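Local coordinates for phosphatidylserine synthase (Haemophilus influenzae, PDB 3HSI), which is an enzyme of the phospholipase D superfamily, a protein of lipid metabolism that carries two PLD-type regions in a single chain, at residues C[138-144]-C[389-393]; C[174-178]-C[374-378]. All coordinates share one frame; numbering follows the deposited sequence.

Contact 1: residues C[138-144]-C[389-393]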
loop_
_atom_site.group_PDB
_atom_site.type_symbol
_atom_site.label_atom_id
_atom_site.label_comp_id
_atom_site.label_asym_id
_atom_site.label_seq_id
_atom_site.Cartn_x
_atom_site.Cartn_y
_atom_site.Cartn_z
ATOM N N PHE C 138 -3.839 5.095 2.150
ATOM C CA PHE C 138 -3.892 3.645 2.255
ATOM C C PHE C 138 -5.269 3.101 2.622
ATOM O O PHE C 138 -5.382 1.924 2.934
ATOM C CB PHE C 138 -2.912 3.156 3.302
ATOM C CG PHE C 138 -1.466 3.131 2.851
ATOM C CD1 PHE C 138 -0.592 4.143 3.231
ATOM C CD2 PHE C 138 -0.961 2.041 2.130
ATOM C CE1 PHE C 138 0.780 4.100 2.871
ATOM C CE2 PHE C 138 0.415 1.981 1.760
ATOM C CZ PHE C 138 1.276 3.020 2.128
ATOM N N GLY C 139 -6.297 3.945 2.619
ATOM C CA GLY C 139 -7.691 3.447 2.617
ATOM C C GLY C 139 -8.713 4.407 3.199
ATOM O O GLY C 139 -8.466 5.010 4.229
ATOM N N VAL C 140 -9.857 4.527 2.535
ATOM C CA VAL C 140 -10.988 5.359 2.988
ATOM C C VAL C 140 -12.325 4.590 3.034
ATOM O O VAL C 140 -12.472 3.487 2.472
ATOM C CB VAL C 140 -11.166 6.627 2.066
ATOM C CG1 VAL C 140 -9.858 7.432 2.008
ATOM C CG2 VAL C 140 -11.545 6.220 0.661
ATOM N N LEU C 141 -13.302 5.203 3.690
ATOM C CA LEU C 141 -14.606 4.649 3.797
ATOM C C LEU C 141 -15.366 4.846 2.489
ATOM O O LEU C 141 -15.773 5.955 2.143
ATOM C CB LEU C 141 -15.335 5.297 4.978
ATOM C CG LEU C 141 -16.793 4.836 5.209
ATOM C CD1 LEU C 141 -16.825 3.376 5.691
ATOM C CD2 LEU C 141 -17.479 5.762 6.223
ATOM N N HIS C 142 -15.541 3.767 1.738
ATOM C CA HIS C 142 -16.328 3.829 0.509
ATOM C C HIS C 142 -17.606 2.988 0.614
ATOM O O HIS C 142 -18.249 2.730 -0.399
ATOM C CB HIS C 142 -15.517 3.321 -0.674
ATOM C CG HIS C 142 -14.677 4.361 -1.350
ATOM N ND1 HIS C 142 -15.161 5.597 -1.713
ATOM C CD2 HIS C 142 -13.409 4.298 -1.836
ATOM C CE1 HIS C 142 -14.217 6.279 -2.339
ATOM N NE2 HIS C 142 -13.143 5.512 -2.433
ATOM N N VAL C 143 -17.950 2.534 1.813
ATOM C CA VAL C 143 -19.229 1.889 2.065
ATOM C C VAL C 143 -20.353 2.914 1.792
ATOM O O VAL C 143 -20.247 4.072 2.228
ATOM C CB VAL C 143 -19.296 1.404 3.542
ATOM C CG1 VAL C 143 -20.751 1.041 3.980
ATOM C CG2 VAL C 143 -18.325 0.245 3.756
ATOM N N LYS C 144 -21.400 2.486 1.078
ATOM C CA LYS C 144 -22.537 3.351 0.733
ATOM C C LYS C 144 -23.824 2.897 1.368
ATOM O O LYS C 144 -23.932 1.765 1.846
ATOM C CB LYS C 144 -22.756 3.398 -0.787
ATOM C CG LYS C 144 -21.512 3.614 -1.608
ATOM C CD LYS C 144 -20.895 5.003 -1.366
ATOM C CE LYS C 144 -19.499 5.111 -2.012
ATOM N NZ LYS C 144 -18.927 6.478 -1.782
ATOM N N LEU C 389 -7.066 -1.294 -0.919
ATOM C CA LEU C 389 -6.983 -0.284 0.130
ATOM C C LEU C 389 -8.331 0.086 0.768
ATOM O O LEU C 389 -8.414 0.197 1.990
ATOM C CB LEU C 389 -6.267 0.967 -0.375
ATOM C CG LEU C 389 -4.905 0.724 -1.047
ATOM C CD1 LEU C 389 -4.374 1.995 -1.703
ATOM C CD2 LEU C 389 -3.901 0.167 -0.033
ATOM N N ASP C 390 -9.379 0.256 -0.033
ATOM C CA ASP C 390 -10.615 0.916 0.491
ATOM C C ASP C 390 -11.689 -0.037 1.018
ATOM O O ASP C 390 -11.720 -1.218 0.657
ATOM C CB ASP C 390 -11.224 1.862 -0.544
ATOM C CG ASP C 390 -10.251 2.955 -1.017
ATOM O OD1 ASP C 390 -9.332 3.349 -0.276
ATOM O OD2 ASP C 390 -10.420 3.457 -2.142
ATOM N N ALA C 391 -12.565 0.470 1.884
ATOM C CA ALA C 391 -13.647 -0.358 2.384
ATOM C C ALA C 391 -14.859 -0.130 1.499
ATOM O O ALA C 391 -15.276 1.007 1.274
ATOM C CB ALA C 391 -13.930 -0.080 3.860
ATOM N N GLU C 392 -15.393 -1.222 0.955
ATOM C CA GLU C 392 -16.432 -1.159 -0.066
ATOM C C GLU C 392 -17.636 -2.005 0.288
ATOM O O GLU C 392 -17.536 -2.961 1.085
ATOM C CB GLU C 392 -15.886 -1.661 -1.418
ATOM C CG GLU C 392 -14.538 -1.058 -1.847
ATOM C CD GLU C 392 -14.709 0.251 -2.604
ATOM O OE1 GLU C 392 -15.861 0.725 -2.754
ATOM O OE2 GLU C 392 -13.695 0.803 -3.073
ATOM N N ASN C 393 -18.779 -1.680 -0.325
ATOM C CA ASN C 393 -19.901 -2.601 -0.248
ATOM C C ASN C 393 -20.697 -2.702 -1.561
ATOM O O ASN C 393 -20.372 -2.040 -2.545
ATOM C CB ASN C 393 -20.775 -2.332 0.974
ATOM C CG ASN C 393 -21.622 -1.069 0.837
ATOM O OD1 ASN C 393 -21.364 -0.212 -0.011
ATOM N ND2 ASN C 393 -22.634 -0.945 1.704
HETATM O O HOH W 1 -18.641 0.951 -1.971
#
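H142 and K144, the histidine and lysine of an HxK signature of the phospholipase D superfamily, lie on a segment that runs parallel to residues 389-393, where a short, weakly bonded strand at 141-142 pairs through a bridge of L141 to A391. Two backbone bonds make the pairing: A391 N reaches V140 O nearly straight (N-H...O 169°), while H142 N meets A391 O at 2.8 Å through a more bent approach. Side chains add bonds at both ends. D390 OD1 accepts from V140 N at 3.1 Å, the donor standing above the carboxylate plane, and also pairs with R385. The side-chain amide of N393 grips both backbone polar atoms of K144, OD1 accepting from K144 N at 2.9 Å and ND2 donating to K144 O at 3.0 Å, with Y154 a further partner of OD1. Apolar contact is modest: F138 CD2 lies 4.1 Å from L389 CD2, and the F138 ring also receives R388 of the second subunit in a cation-pi contact. Within 138-144, V140 CG2 lies above one face of the H142 imidazole, near its rim. With chi1 at -87°, H142 CG stands beside its own backbone N, and the ring edge is turned to D390, whose OD2 lies in the ring plane 3.1 Å from H142 CD2.

Contact 2: residues C[174-178]-C[374-378]; sequences RYQKI and YILLT
L377 carries this contact, its methyl groups touching R174 and Q176 of 174-178. Residues 174-178 and 374-378 share no hydrogen bond, and even their nearest CA atoms, those of Q176 and L377, are 8.2 Å apart, which leaves the meeting to side chains. Q176 folds at chi2 (83°), laying its chain across the isobutyl group: L377 CD1 sits 3.8 Å from Q176 CG, and L377 CD2 3.7 Å from Q176 CD. Beyond it, I178 CD1 touches L377 CD1 more loosely, at 4.4 Å.

R174 crosses L377 at about a right angle. Extended through chi2, its chain turns at chi3 (74°) to present the guanidinium to the second strand, where R174 NH2 comes within 3.6 Å of L377 CD2, and I375 CG2 lies at the guanidinium edge. The charged end is held from several sides. E411, on helix 405-415, forms a salt bridge with R174 NH2, while NH1 reaches the opposing backbone through a water, which accepts from R174 NH1 at 3.0 Å and donates to L376 O at 2.7 Å. The bond to E411 and the water probably offset the cost of burying the charge and help fix its rotation.

The two strands belong to different sheets: strand 171-179 pairs with 151-155 and 29-31, whereas 374-378 lies between 367-370 and 391-398. Such side-chain packing between two sheets is consistent with the two-lobed alpha/beta fold of the phospholipase D superfamily, in which two similar halves face each other.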
loop_
_atom_site.group_PDB
_atom_site.type_symbol
_atom_site.label_atom_id
_atom_site.label_comp_id
_atom_site.label_asym_id
_atom_site.label_seq_id
_atom_site.Cartn_x
_atom_site.Cartn_y
_atom_site.Cartn_z
ATOM N N ARG C 174 -25.534 7.007 -9.813
ATOM C CA ARG C 174 -26.740 6.192 -9.867
ATOM C C ARG C 174 -27.390 6.140 -8.512
ATOM O O ARG C 174 -26.714 6.265 -7.513
ATOM C CB ARG C 174 -26.408 4.776 -10.296
ATOM C CG ARG C 174 -26.114 4.649 -11.748
ATOM C CD ARG C 174 -25.643 3.250 -12.036
ATOM N NE ARG C 174 -26.727 2.275 -11.997
ATOM C CZ ARG C 174 -26.561 0.985 -11.709
ATOM N NH1 ARG C 174 -25.362 0.510 -11.406
ATOM N NH2 ARG C 174 -27.593 0.161 -11.758
ATOM N N TYR C 175 -28.716 5.975 -8.472
ATOM C CA TYR C 175 -29.440 6.069 -7.205
ATOM C C TYR C 175 -30.539 5.035 -7.193
ATOM O O TYR C 175 -31.380 5.012 -8.098
ATOM C CB TYR C 175 -30.059 7.485 -7.022
ATOM C CG TYR C 175 -29.215 8.575 -7.654
ATOM C CD1 TYR C 175 -28.209 9.215 -6.936
ATOM C CD2 TYR C 175 -29.382 8.914 -8.991
ATOM C CE1 TYR C 175 -27.435 10.207 -7.518
ATOM C CE2 TYR C 175 -28.595 9.894 -9.593
ATOM C CZ TYR C 175 -27.622 10.525 -8.863
ATOM O OH TYR C 175 -26.843 11.470 -9.491
ATOM N N GLN C 176 -30.537 4.179 -6.175
ATOM C CA GLN C 176 -31.586 3.185 -6.045
ATOM C C GLN C 176 -32.268 3.279 -4.698
ATOM O O GLN C 176 -31.619 3.289 -3.648
ATOM C CB GLN C 176 -31.060 1.779 -6.264
ATOM C CG GLN C 176 -30.606 1.547 -7.662
ATOM C CD GLN C 176 -29.200 2.047 -7.877
ATOM O OE1 GLN C 176 -28.410 2.117 -6.932
ATOM N NE2 GLN C 176 -28.876 2.411 -9.113
ATOM N N LYS C 177 -33.586 3.340 -4.750
ATOM C CA LYS C 177 -34.402 3.341 -3.556
ATOM C C LYS C 177 -35.058 1.962 -3.376
ATOM O O LYS C 177 -35.755 1.469 -4.270
ATOM C CB LYS C 177 -35.468 4.456 -3.633
ATOM C CG LYS C 177 -35.903 4.920 -2.262
ATOM C CD LYS C 177 -37.371 5.134 -2.162
ATOM C CE LYS C 177 -37.868 6.141 -3.114
ATOM N NZ LYS C 177 -39.226 6.549 -2.665
ATOM N N ILE C 178 -34.769 1.320 -2.242
ATOM C CA ILE C 178 -35.338 0.025 -1.916
ATOM C C ILE C 178 -36.044 0.062 -0.568
ATOM O O ILE C 178 -35.428 0.265 0.487
ATOM C CB ILE C 178 -34.283 -1.121 -1.921
ATOM C CG1 ILE C 178 -33.583 -1.205 -3.266
ATOM C CG2 ILE C 178 -34.950 -2.458 -1.637
ATOM C CD1 ILE C 178 -32.106 -1.619 -3.149
ATOM N N TYR C 374 -27.815 -10.552 -13.423
ATOM C CA TYR C 374 -27.255 -9.828 -12.267
ATOM C C TYR C 374 -27.050 -8.354 -12.527
ATOM O O TYR C 374 -26.622 -7.963 -13.624
ATOM C CB TYR C 374 -25.893 -10.382 -11.907
ATOM C CG TYR C 374 -25.880 -11.841 -11.537
ATOM C CD1 TYR C 374 -26.232 -12.250 -10.246
ATOM C CD2 TYR C 374 -25.503 -12.797 -12.464
ATOM C CE1 TYR C 374 -26.208 -13.571 -9.878
ATOM C CE2 TYR C 374 -25.488 -14.142 -12.121
ATOM C CZ TYR C 374 -25.833 -14.514 -10.818
ATOM O OH TYR C 374 -25.805 -15.822 -10.458
ATOM N N ILE C 375 -27.293 -7.563 -11.482
ATOM C CA ILE C 375 -27.163 -6.103 -11.468
ATOM C C ILE C 375 -26.503 -5.781 -10.123
ATOM O O ILE C 375 -27.117 -5.908 -9.065
ATOM C CB ILE C 375 -28.583 -5.384 -11.529
ATOM C CG1 ILE C 375 -29.354 -5.790 -12.782
ATOM C CG2 ILE C 375 -28.462 -3.862 -11.545
ATOM C CD1 ILE C 375 -30.520 -6.721 -12.515
ATOM N N LEU C 376 -25.247 -5.359 -10.174
ATOM C CA LEU C 376 -24.514 -4.984 -8.987
ATOM C C LEU C 376 -24.541 -3.481 -8.773
ATOM O O LEU C 376 -24.037 -2.702 -9.617
ATOM C CB LEU C 376 -23.057 -5.425 -9.112
ATOM C CG LEU C 376 -22.166 -5.069 -7.923
ATOM C CD1 LEU C 376 -22.707 -5.728 -6.657
ATOM C CD2 LEU C 376 -20.683 -5.481 -8.165
ATOM N N LEU C 377 -25.108 -3.090 -7.643
ATOM C CA LEU C 377 -25.077 -1.712 -7.210
ATOM C C LEU C 377 -23.923 -1.616 -6.245
ATOM O O LEU C 377 -23.877 -2.335 -5.233
ATOM C CB LEU C 377 -26.374 -1.328 -6.492
ATOM C CG LEU C 377 -27.672 -1.850 -7.107
ATOM C CD1 LEU C 377 -28.890 -1.545 -6.188
ATOM C CD2 LEU C 377 -27.900 -1.336 -8.515
ATOM N N THR C 378 -22.983 -0.734 -6.534
ATOM C CA THR C 378 -21.815 -0.694 -5.735
ATOM C C THR C 378 -21.228 0.690 -5.726
ATOM O O THR C 378 -21.416 1.461 -6.677
ATOM C CB THR C 378 -20.800 -1.756 -6.204
ATOM O OG1 THR C 378 -19.770 -1.880 -5.236
ATOM C CG2 THR C 378 -20.187 -1.442 -7.592
HETATM O O HOH W 2 -25.297 -2.389 -12.031
#

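How the contacts relate
The centres of contacts 1 and 2 are about 17 Å apart, and the two meet directly where N393 O lies 2.8 Å from T378 OG1, a probable hydrogen bond. Strands 374-378 and 391-398 follow each other in the chain and are antiparallel neighbours in one sheet, so both contacts draw their second segment from it. In chain order the segments run 138-144, 174-178, 374-378, 389-393, with contact 2 lying between the two ends of contact 1. Contact 1 adds strand 141-142 to that sheet by backbone pairing, whereas contact 2 brings a strand of the other sheet against it through side chains. Together they join the earlier and later halves of the chain in its buried interior.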